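Intracellular growth locus, subunit C (PDB 2QWU) is a pathogenicity island protein of Francisella tularensis associated with cell invasion and probably required for growth inside host cells. Local coordinates at residues L41-E46 / T116-K121; K132-W137 / A195-K200; I139-S144 / L190-A195; K154-S159 / D181-S186. The protein carries 2 engineered substitutions. All blocks are in the same frame, centred on the assembly; numbering follows the deposited sequence. Where two conformers were deposited one is given.

Interaction 1: L41-E46 / T116-K121; sequences LTIAGE and TDMKIK
M118, a selenomethionine, lays its SE on A44, 3.7 Å from CB. Its CG stands anti to the backbone N (chi1 -159°), and the bend at chi2 (-69°) sets SE beside the alanine, chi3 turning only the terminal CE; I43 CG2 touches the same SE more loosely. Next along, I120 CG2 is also anti to the backbone N and meets L41 CD1 at 3.9 Å, the two side chains lying side by side and pointing the same way. I43 and I120 share this apolar face: I43 packs on V107 and I178, I120 on I180, while A44 and M118 reach I110 of helix 97-114. T42 and K121 take the other face, with CB to CB at 4.4 Å; the K121 amine runs off to N145 O. Between the faces the backbones pair: T42 N gives to K121 O at 3.1 Å, K121 N returns a bond to T42 O at 2.9 Å, and A44 N reaches K119 O at 3.0 Å. K119 folds its amine back onto T116 O, 2.8 Å from NZ. A44 and G45 form the corner of a type I' turn closed by paired I43-E46 backbone bonds, the classic two-residue beta hairpin, here joined by a further antiparallel strand.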
# COMPACT_ATOMS: atom_id res chain seq x y z
N LEU A 41 -7.50 0.00 -6.73
CA LEU A 41 -7.79 -0.19 -5.35
C LEU A 41 -9.31 -0.23 -5.15
O LEU A 41 -10.04 0.66 -5.58
CB LEU A 41 -7.21 0.97 -4.48
CG LEU A 41 -7.63 0.97 -2.99
CD1 LEU A 41 -7.07 -0.21 -2.25
CD2 LEU A 41 -7.20 2.31 -2.36
N THR A 42 -9.76 -1.28 -4.50
CA THR A 42 -11.16 -1.40 -4.14
C THR A 42 -11.28 -1.54 -2.65
O THR A 42 -10.58 -2.34 -2.05
CB THR A 42 -11.80 -2.60 -4.81
OG1 THR A 42 -11.59 -2.45 -6.21
CG2 THR A 42 -13.36 -2.66 -4.51
N ILE A 43 -12.16 -0.74 -2.05
CA ILE A 43 -12.39 -0.81 -0.60
C ILE A 43 -13.89 -0.98 -0.31
O ILE A 43 -14.69 -0.12 -0.68
CB ILE A 43 -11.92 0.50 0.11
CG1 ILE A 43 -10.40 0.65 -0.03
CG2 ILE A 43 -12.25 0.41 1.62
CD1 ILE A 43 -9.89 1.99 0.47
N ALA A 44 -14.23 -2.09 0.35
CA ALA A 44 -15.63 -2.37 0.70
C ALA A 44 -16.48 -2.26 -0.57
O ALA A 44 -17.61 -1.76 -0.56
CB ALA A 44 -16.10 -1.38 1.78
N GLY A 45 -15.91 -2.72 -1.68
CA GLY A 45 -16.60 -2.69 -2.96
C GLY A 45 -16.54 -1.38 -3.72
O GLY A 45 -17.02 -1.31 -4.87
N GLU A 46 -15.98 -0.33 -3.13
CA GLU A 46 -15.92 0.94 -3.84
C GLU A 46 -14.60 0.99 -4.58
O GLU A 46 -13.54 0.81 -3.98
CB GLU A 46 -16.03 2.12 -2.87
CG GLU A 46 -17.26 2.05 -1.98
CD GLU A 46 -18.58 2.15 -2.75
OE1 GLU A 46 -19.59 1.59 -2.26
OE2 GLU A 46 -18.62 2.81 -3.82
N THR A 116 -15.67 -9.87 8.26
CA THR A 116 -14.67 -10.42 7.35
C THR A 116 -14.99 -10.27 5.87
O THR A 116 -14.17 -10.59 5.00
CB THR A 116 -14.42 -11.89 7.64
OG1 THR A 116 -15.65 -12.60 7.48
CG2 THR A 116 -13.91 -12.04 9.06
N ASP A 117 -16.19 -9.78 5.58
CA ASP A 117 -16.60 -9.54 4.20
C ASP A 117 -16.12 -8.20 3.68
O ASP A 117 -16.33 -7.90 2.50
CB ASP A 117 -18.13 -9.54 4.08
CG ASP A 117 -18.75 -10.94 4.16
OD1 ASP A 117 -18.06 -11.92 3.76
OD2 ASP A 117 -19.93 -11.03 4.59
N MSE A 118 -15.53 -7.36 4.54
CA MSE A 118 -15.07 -6.05 4.08
C MSE A 118 -13.67 -6.26 3.46
O MSE A 118 -12.66 -6.33 4.17
CB MSE A 118 -15.03 -5.05 5.25
CG MSE A 118 -15.06 -3.53 4.85
SE MSE A 118 -13.49 -2.91 3.96
CE MSE A 118 -12.39 -3.09 5.32
N LYS A 119 -13.62 -6.33 2.13
CA LYS A 119 -12.33 -6.56 1.45
C LYS A 119 -11.66 -5.33 0.90
O LYS A 119 -12.32 -4.40 0.40
CB LYS A 119 -12.51 -7.53 0.27
CG LYS A 119 -13.24 -8.83 0.59
CD LYS A 119 -12.64 -9.58 1.75
CE LYS A 119 -13.16 -11.02 1.79
NZ LYS A 119 -12.59 -11.77 2.96
N ILE A 120 -10.33 -5.32 0.98
CA ILE A 120 -9.54 -4.22 0.43
C ILE A 120 -8.69 -4.98 -0.56
O ILE A 120 -7.94 -5.89 -0.18
CB ILE A 120 -8.74 -3.55 1.51
CG1 ILE A 120 -9.75 -2.94 2.49
CG2 ILE A 120 -7.77 -2.50 0.89
CD1 ILE A 120 -9.16 -2.17 3.57
N LYS A 121 -8.85 -4.67 -1.84
CA LYS A 121 -8.15 -5.42 -2.86
C LYS A 121 -7.19 -4.49 -3.59
O LYS A 121 -7.61 -3.46 -4.19
CB LYS A 121 -9.15 -6.03 -3.86
CG LYS A 121 -8.50 -6.76 -5.04
CD LYS A 121 -7.98 -8.12 -4.65
CE LYS A 121 -7.61 -9.00 -5.89
NZ LYS A 121 -7.04 -10.33 -5.47
O HOH W 1 -13.55 -4.42 -1.83

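Interaction 2: K132-W137 / A195-K200; sequences KTDEAW and AASTDK
D134 grips S197 with both carboxylate oxygens. D134 OD2 offers its syn lone pair to the S197 hydroxyl, a short bond of 2.5 Å from OG. D134 OD1 takes the backbone S197 N at 2.9 Å, the N-H arriving from above the carboxylate plane, about 40° out of it. S197 OG sits between its own backbone N and carbonyl carbon (chi1 69°), which keeps N and OG close enough to serve one carboxylate. The tight part continues beneath: T133 N gives a nearly straight bond to A195 O at 3.0 Å, and K132 CB presses on that same oxygen at 3.3 Å. The bend at chi2 sets K132 CD beside A195 O; beyond it the amine is held by E130 and the carbonyls of C194 and I139. Toward solvent the contact thins. T133 OG1 rests on A196 CB at 3.6 Å, and a water gives a proton to D134 OD2 at 2.8 Å while also hydrogen-bonding T198 OG1. Each segment contains a type I turn, the second steadied by A196 N donating to D199 OD2 at 2.8 Å. With a backbone amide, a hydroxyl and a water all giving to D134, its carboxylate is probably ionised. The tie is mainly polar.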
# COMPACT_ATOMS: atom_id res chain seq x y z
N LYS A 132 18.46 0.13 -5.26
CA LYS A 132 19.30 -0.80 -4.53
C LYS A 132 20.79 -0.50 -4.48
O LYS A 132 21.28 0.37 -5.21
CB LYS A 132 19.04 -2.21 -5.08
CG LYS A 132 17.56 -2.59 -5.16
CD LYS A 132 16.93 -2.72 -3.75
CE LYS A 132 15.49 -3.21 -3.86
NZ LYS A 132 15.01 -3.70 -2.53
N THR A 133 21.49 -1.22 -3.60
CA THR A 133 22.92 -0.95 -3.41
C THR A 133 23.76 -1.28 -4.61
O THR A 133 24.90 -0.82 -4.70
CB THR A 133 23.48 -1.66 -2.14
OG1 THR A 133 23.24 -3.08 -2.19
CG2 THR A 133 22.77 -1.05 -0.85
N ASP A 134 23.23 -2.11 -5.51
CA ASP A 134 23.97 -2.44 -6.71
C ASP A 134 23.59 -1.57 -7.92
O ASP A 134 23.82 -1.95 -9.09
CB ASP A 134 23.85 -3.96 -7.00
CG ASP A 134 22.41 -4.42 -7.26
OD1 ASP A 134 21.44 -3.71 -6.88
OD2 ASP A 134 22.26 -5.53 -7.82
N GLU A 135 23.02 -0.41 -7.64
CA GLU A 135 22.67 0.61 -8.63
C GLU A 135 21.67 0.20 -9.69
O GLU A 135 21.83 0.45 -10.90
CB GLU A 135 23.96 1.13 -9.30
CG GLU A 135 24.99 1.59 -8.27
CD GLU A 135 26.08 2.46 -8.86
OE1 GLU A 135 26.61 2.12 -9.95
OE2 GLU A 135 26.42 3.48 -8.20
N ALA A 136 20.59 -0.39 -9.22
CA ALA A 136 19.49 -0.81 -10.07
C ALA A 136 18.27 -0.71 -9.15
O ALA A 136 18.40 -0.86 -7.93
CB ALA A 136 19.68 -2.25 -10.51
N TRP A 137 17.11 -0.44 -9.73
CA TRP A 137 15.87 -0.40 -8.95
C TRP A 137 15.30 -1.80 -8.73
O TRP A 137 15.48 -2.71 -9.57
CB TRP A 137 14.83 0.40 -9.71
CG TRP A 137 15.09 1.86 -9.76
CD1 TRP A 137 15.80 2.54 -10.72
CD2 TRP A 137 14.67 2.82 -8.79
NE1 TRP A 137 15.85 3.88 -10.39
CE2 TRP A 137 15.16 4.07 -9.21
CE3 TRP A 137 13.91 2.74 -7.59
CZ2 TRP A 137 14.91 5.26 -8.48
CZ3 TRP A 137 13.67 3.92 -6.86
CH2 TRP A 137 14.17 5.18 -7.32
N ALA A 195 18.64 -5.65 0.29
CA ALA A 195 19.62 -4.61 -0.03
C ALA A 195 19.93 -4.35 -1.50
O ALA A 195 19.84 -3.21 -1.99
CB ALA A 195 20.97 -4.92 0.74
N ALA A 196 20.33 -5.42 -2.16
CA ALA A 196 20.71 -5.35 -3.55
C ALA A 196 19.58 -5.92 -4.41
O ALA A 196 18.68 -6.60 -3.89
CB ALA A 196 22.02 -6.11 -3.71
N SER A 197 19.60 -5.61 -5.71
CA SER A 197 18.57 -6.09 -6.64
C SER A 197 18.59 -7.60 -6.80
O SER A 197 17.60 -8.18 -7.22
CB SER A 197 18.71 -5.44 -8.03
OG SER A 197 19.89 -5.92 -8.67
N THR A 198 19.71 -8.24 -6.44
CA THR A 198 19.82 -9.69 -6.53
C THR A 198 19.44 -10.34 -5.16
O THR A 198 19.66 -11.54 -4.93
CB THR A 198 21.28 -10.05 -6.87
OG1 THR A 198 22.14 -9.47 -5.87
CG2 THR A 198 21.69 -9.47 -8.25
N ASP A 199 18.88 -9.55 -4.23
CA ASP A 199 18.53 -10.09 -2.89
C ASP A 199 17.03 -10.41 -2.78
O ASP A 199 16.37 -10.06 -1.77
CB ASP A 199 18.91 -9.09 -1.79
CG ASP A 199 20.40 -9.07 -1.48
OD1 ASP A 199 21.04 -10.14 -1.57
OD2 ASP A 199 20.90 -7.98 -1.12
N LYS A 200 16.49 -11.04 -3.82
CA LYS A 200 15.07 -11.39 -3.82
C LYS A 200 14.72 -12.51 -2.84
O LYS A 200 15.53 -13.40 -2.52
CB LYS A 200 14.64 -11.79 -5.21
CG LYS A 200 14.88 -10.69 -6.22
CD LYS A 200 14.21 -10.98 -7.54
CE LYS A 200 14.59 -9.92 -8.56
NZ LYS A 200 13.70 -9.94 -9.77
O HOH W 2 23.98 -7.51 -6.71

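Interaction 3: I139-S144 / L190-A195; sequences IMIDLS and LPVCCA
I139 stands over the C193 side of the strand, its CG1 3.7 Å from C193 CB. That CG1 lies between the I139 backbone N and carbonyl carbon (chi1 64°), and beyond it CD1 settles against P191 O, also at 3.7 Å. At the other end D142 CB meets the proline ring, 3.8 Å from P191 CB, while L190 CD2 lies against D142 O. On the buried side I141 CG2 touches L190 CD1 at 4.1 Å, the two side chains crossing obliquely, and I141 CG1 lies loosely against V192 CG1.

Two backbone bonds hold these groups in step. D142 N gives an almost straight bond to P191 O at 2.9 Å; C193 N gives a more bent one to M140 O at 3.1 Å, coming from above the carbonyl plane. They flank a single antiparallel bridge between I141 and V192, by which a non-strand segment lines one side of strand 189-193. The strand's hairpin partner, 200-204, bonds L190 and V192 through A203 and G201.

Further out, D142 OD1 accepts S144 N at 3.0 Å, an Asx turn, and also the S144 hydroxyl, on its syn side, 2.7 Å from OG. Q129 clasps the middle, its OE1 taking M140 N and its NE2 giving to I141 O, and S125 bonds L143 N and S144 OG. Apolar cover comes from the large sheet: I18 and V20 under I141, I78 under L190, and V73 and M76 under L143.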
# COMPACT_ATOMS: atom_id res chain seq x y z
N ILE A 139 12.00 -4.11 -6.18
CA ILE A 139 10.85 -3.93 -5.30
C ILE A 139 11.31 -3.93 -3.85
O ILE A 139 12.48 -4.26 -3.57
CB ILE A 139 9.84 -5.11 -5.39
CG1 ILE A 139 10.47 -6.44 -4.90
CG2 ILE A 139 9.29 -5.24 -6.86
CD1 ILE A 139 9.45 -7.62 -4.79
N MSE A 140 10.41 -3.49 -2.97
CA MSE A 140 10.62 -3.68 -1.53
C MSE A 140 9.68 -4.88 -1.25
O MSE A 140 10.11 -5.91 -0.81
CB MSE A 140 10.22 -2.46 -0.70
CG MSE A 140 11.34 -1.37 -0.82
SE MSE A 140 10.97 0.24 0.09
CE MSE A 140 9.45 0.77 -0.78
N ILE A 141 8.39 -4.72 -1.58
CA ILE A 141 7.41 -5.80 -1.42
C ILE A 141 6.49 -5.76 -2.67
O ILE A 141 6.03 -4.69 -3.07
CB ILE A 141 6.45 -5.56 -0.26
CG1 ILE A 141 7.20 -5.38 1.04
CG2 ILE A 141 5.48 -6.75 -0.19
CD1 ILE A 141 6.23 -5.17 2.23
N ASP A 142 6.17 -6.93 -3.23
CA ASP A 142 5.22 -6.99 -4.37
C ASP A 142 3.82 -7.21 -3.77
O ASP A 142 3.46 -8.31 -3.33
CB ASP A 142 5.59 -8.16 -5.33
CG ASP A 142 4.76 -8.15 -6.60
OD1 ASP A 142 3.73 -7.43 -6.62
OD2 ASP A 142 5.12 -8.86 -7.60
N LEU A 143 3.02 -6.15 -3.75
CA LEU A 143 1.69 -6.22 -3.16
C LEU A 143 0.60 -6.57 -4.20
O LEU A 143 -0.57 -6.56 -3.89
CB LEU A 143 1.33 -4.83 -2.56
CG LEU A 143 2.25 -4.46 -1.38
CD1 LEU A 143 1.92 -3.01 -0.94
CD2 LEU A 143 2.08 -5.46 -0.22
N SER A 144 1.01 -6.84 -5.43
CA SER A 144 0.01 -7.05 -6.47
C SER A 144 -1.05 -8.05 -6.13
O SER A 144 -0.76 -9.16 -5.72
CB SER A 144 0.68 -7.44 -7.83
OG SER A 144 1.69 -6.51 -8.19
N LEU A 190 4.65 -13.23 0.47
CA LEU A 190 4.76 -12.08 -0.40
C LEU A 190 6.18 -12.00 -0.96
O LEU A 190 7.14 -12.21 -0.22
CB LEU A 190 4.53 -10.77 0.41
CG LEU A 190 3.07 -10.44 0.80
CD1 LEU A 190 3.04 -9.33 1.82
CD2 LEU A 190 2.28 -10.05 -0.45
N PRO A 191 6.34 -11.63 -2.24
CA PRO A 191 7.70 -11.49 -2.80
C PRO A 191 8.31 -10.19 -2.20
O PRO A 191 7.60 -9.18 -2.01
CB PRO A 191 7.45 -11.31 -4.30
CG PRO A 191 6.18 -11.92 -4.55
CD PRO A 191 5.33 -11.56 -3.32
N VAL A 192 9.60 -10.24 -1.84
CA VAL A 192 10.31 -9.07 -1.30
C VAL A 192 11.69 -8.99 -1.93
O VAL A 192 12.12 -9.89 -2.64
CB VAL A 192 10.47 -9.16 0.25
CG1 VAL A 192 9.09 -9.20 0.88
CG2 VAL A 192 11.35 -10.36 0.64
N CYS A 193 12.36 -7.88 -1.71
CA CYS A 193 13.75 -7.74 -2.19
C CYS A 193 14.41 -6.88 -1.16
O CYS A 193 13.84 -5.84 -0.73
CB CYS A 193 13.83 -7.06 -3.54
SG CYS A 193 15.54 -7.16 -4.21
N CYS A 194 15.63 -7.29 -0.79
CA CYS A 194 16.38 -6.63 0.26
C CYS A 194 17.40 -5.61 -0.23
O CYS A 194 17.04 -4.81 -1.10
CB CYS A 194 16.98 -7.70 1.19
SG CYS A 194 15.65 -8.80 1.85
N ALA A 195 18.64 -5.65 0.29
CA ALA A 195 19.62 -4.61 -0.03
C ALA A 195 19.93 -4.35 -1.50
O ALA A 195 19.84 -3.21 -1.99
CB ALA A 195 20.97 -4.92 0.74

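Interaction 4: K154-S159 / D181-S186; sequences KAFSIS and DGLTTS
F156 CG is anti to the backbone N (chi1 -176°) and L183 CG anti to its own carbonyl carbon (chi1 -68°), and these turns bring the two side chains side by side, pointing the same way. The setting is the open end of the beta hairpin made by strands 157-162 and 173-184. L183 CD2 comes to the edge of the phenyl ring, in its plane, at 3.8 Å from F156 CE1. On the inner side I180, P150 and M118 also pack on F156, and I89 and L148 on L183.

Just ahead of this pair the backbones are joined at S157 and D181. D181 N gives to S157 O at 2.9 Å, and S157 N returns a longer bond of 3.2 Å to D181 O, approaching from 48° above the carbonyl plane. The same D181 O lies 3.5 Å from F156 CD1. Side chains of S157 and D181 share the outer face loosely, CB to CB at 4.2 Å.

At G182, with positive phi, the chain leaves its hairpin partner, the G182 and L183 backbones bonding to I151 and I87. With no CB at the bend, G182 can bring its CA-H to bear on A155 O, 3.5 Å from CA.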
# COMPACT_ATOMS: atom_id res chain seq x y z
N LYS A 154 -13.81 -5.59 16.24
CA LYS A 154 -13.14 -4.96 17.38
C LYS A 154 -11.68 -4.58 17.16
O LYS A 154 -11.21 -3.56 17.67
CB LYS A 154 -13.29 -5.84 18.62
CG LYS A 154 -14.42 -5.36 19.50
CD LYS A 154 -15.06 -6.52 20.24
CE LYS A 154 -16.22 -6.05 21.13
NZ LYS A 154 -16.78 -7.22 21.85
N ALA A 155 -10.97 -5.40 16.39
CA ALA A 155 -9.54 -5.15 16.13
C ALA A 155 -9.32 -4.06 15.04
O ALA A 155 -8.28 -3.40 14.99
CB ALA A 155 -8.87 -6.46 15.66
N PHE A 156 -10.32 -3.87 14.20
CA PHE A 156 -10.26 -2.95 13.08
C PHE A 156 -10.39 -1.47 13.38
O PHE A 156 -11.14 -1.06 14.29
CB PHE A 156 -11.34 -3.36 12.08
CG PHE A 156 -11.33 -2.56 10.84
CD1 PHE A 156 -10.54 -2.94 9.77
CD2 PHE A 156 -12.19 -1.46 10.71
CE1 PHE A 156 -10.61 -2.24 8.58
CE2 PHE A 156 -12.26 -0.74 9.50
CZ PHE A 156 -11.48 -1.14 8.45
N SER A 157 -9.61 -0.67 12.67
CA SER A 157 -9.66 0.78 12.83
C SER A 157 -9.39 1.44 11.48
O SER A 157 -8.59 0.93 10.71
CB SER A 157 -8.60 1.22 13.84
OG SER A 157 -8.69 2.61 14.06
N ILE A 158 -10.08 2.53 11.16
CA ILE A 158 -9.82 3.20 9.90
C ILE A 158 -9.99 4.68 10.07
O ILE A 158 -10.84 5.15 10.84
CB ILE A 158 -10.74 2.70 8.72
CG1 ILE A 158 -10.33 3.38 7.39
CG2 ILE A 158 -12.21 3.08 8.99
CD1 ILE A 158 -11.04 2.79 6.11
N SER A 159 -9.11 5.44 9.45
CA SER A 159 -9.31 6.88 9.49
C SER A 159 -8.98 7.40 8.11
O SER A 159 -8.12 6.82 7.43
CB SER A 159 -8.40 7.55 10.50
OG SER A 159 -7.04 7.37 10.16
N ASP A 181 -5.98 -0.33 10.35
CA ASP A 181 -5.27 -1.23 11.27
C ASP A 181 -6.18 -2.43 11.52
O ASP A 181 -7.37 -2.39 11.25
CB ASP A 181 -5.00 -0.54 12.64
CG ASP A 181 -4.09 0.69 12.54
OD1 ASP A 181 -2.85 0.55 12.29
OD2 ASP A 181 -4.63 1.81 12.73
N GLY A 182 -5.59 -3.52 12.02
CA GLY A 182 -6.33 -4.74 12.35
C GLY A 182 -6.80 -5.57 11.16
O GLY A 182 -7.91 -6.11 11.16
N LEU A 183 -5.96 -5.64 10.13
CA LEU A 183 -6.29 -6.39 8.93
C LEU A 183 -5.49 -7.68 8.92
O LEU A 183 -4.56 -7.83 9.66
CB LEU A 183 -5.88 -5.57 7.69
CG LEU A 183 -6.64 -4.27 7.39
CD1 LEU A 183 -5.94 -3.48 6.23
CD2 LEU A 183 -8.07 -4.65 7.00
N THR A 184 -5.90 -8.63 8.10
CA THR A 184 -5.10 -9.84 7.93
C THR A 184 -5.35 -10.23 6.46
O THR A 184 -5.93 -9.46 5.72
CB THR A 184 -5.53 -10.95 8.90
OG1 THR A 184 -4.66 -12.07 8.71
CG2 THR A 184 -6.96 -11.37 8.64
N THR A 185 -4.87 -11.37 6.02
CA THR A 185 -5.10 -11.77 4.62
C THR A 185 -4.97 -13.30 4.61
O THR A 185 -4.32 -13.85 5.48
CB THR A 185 -3.98 -11.18 3.70
OG1 THR A 185 -4.13 -11.66 2.34
CG2 THR A 185 -2.59 -11.62 4.18
N SER A 186 -5.55 -13.99 3.63
CA SER A 186 -5.36 -15.45 3.54
C SER A 186 -4.14 -15.81 2.68
O SER A 186 -3.78 -17.00 2.55
CB SER A 186 -6.55 -16.12 2.86
OG SER A 186 -7.75 -15.63 3.39

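Interactions 1 and 4 belong to the large antiparallel sheet: their centres lie about 12 Å apart, and they meet where M118 CE packs on F156 CZ at 3.8 Å. Interactions 2 and 3 form a second cluster, centres about 11 Å apart, sharing A195 and joined through the K132 amine, with NZ 2.7 Å from C194 O. Interactions 1 and 2 sit on opposite sides of the chain's centre, about 33 Å between centres. Along the sequence, interaction 1 closes first; interaction 4 is then nested within interaction 3, and that within interaction 2. The later part of the chain is therefore closed by successively wider loops, spanning from the sheet to the surface turns within a single chain.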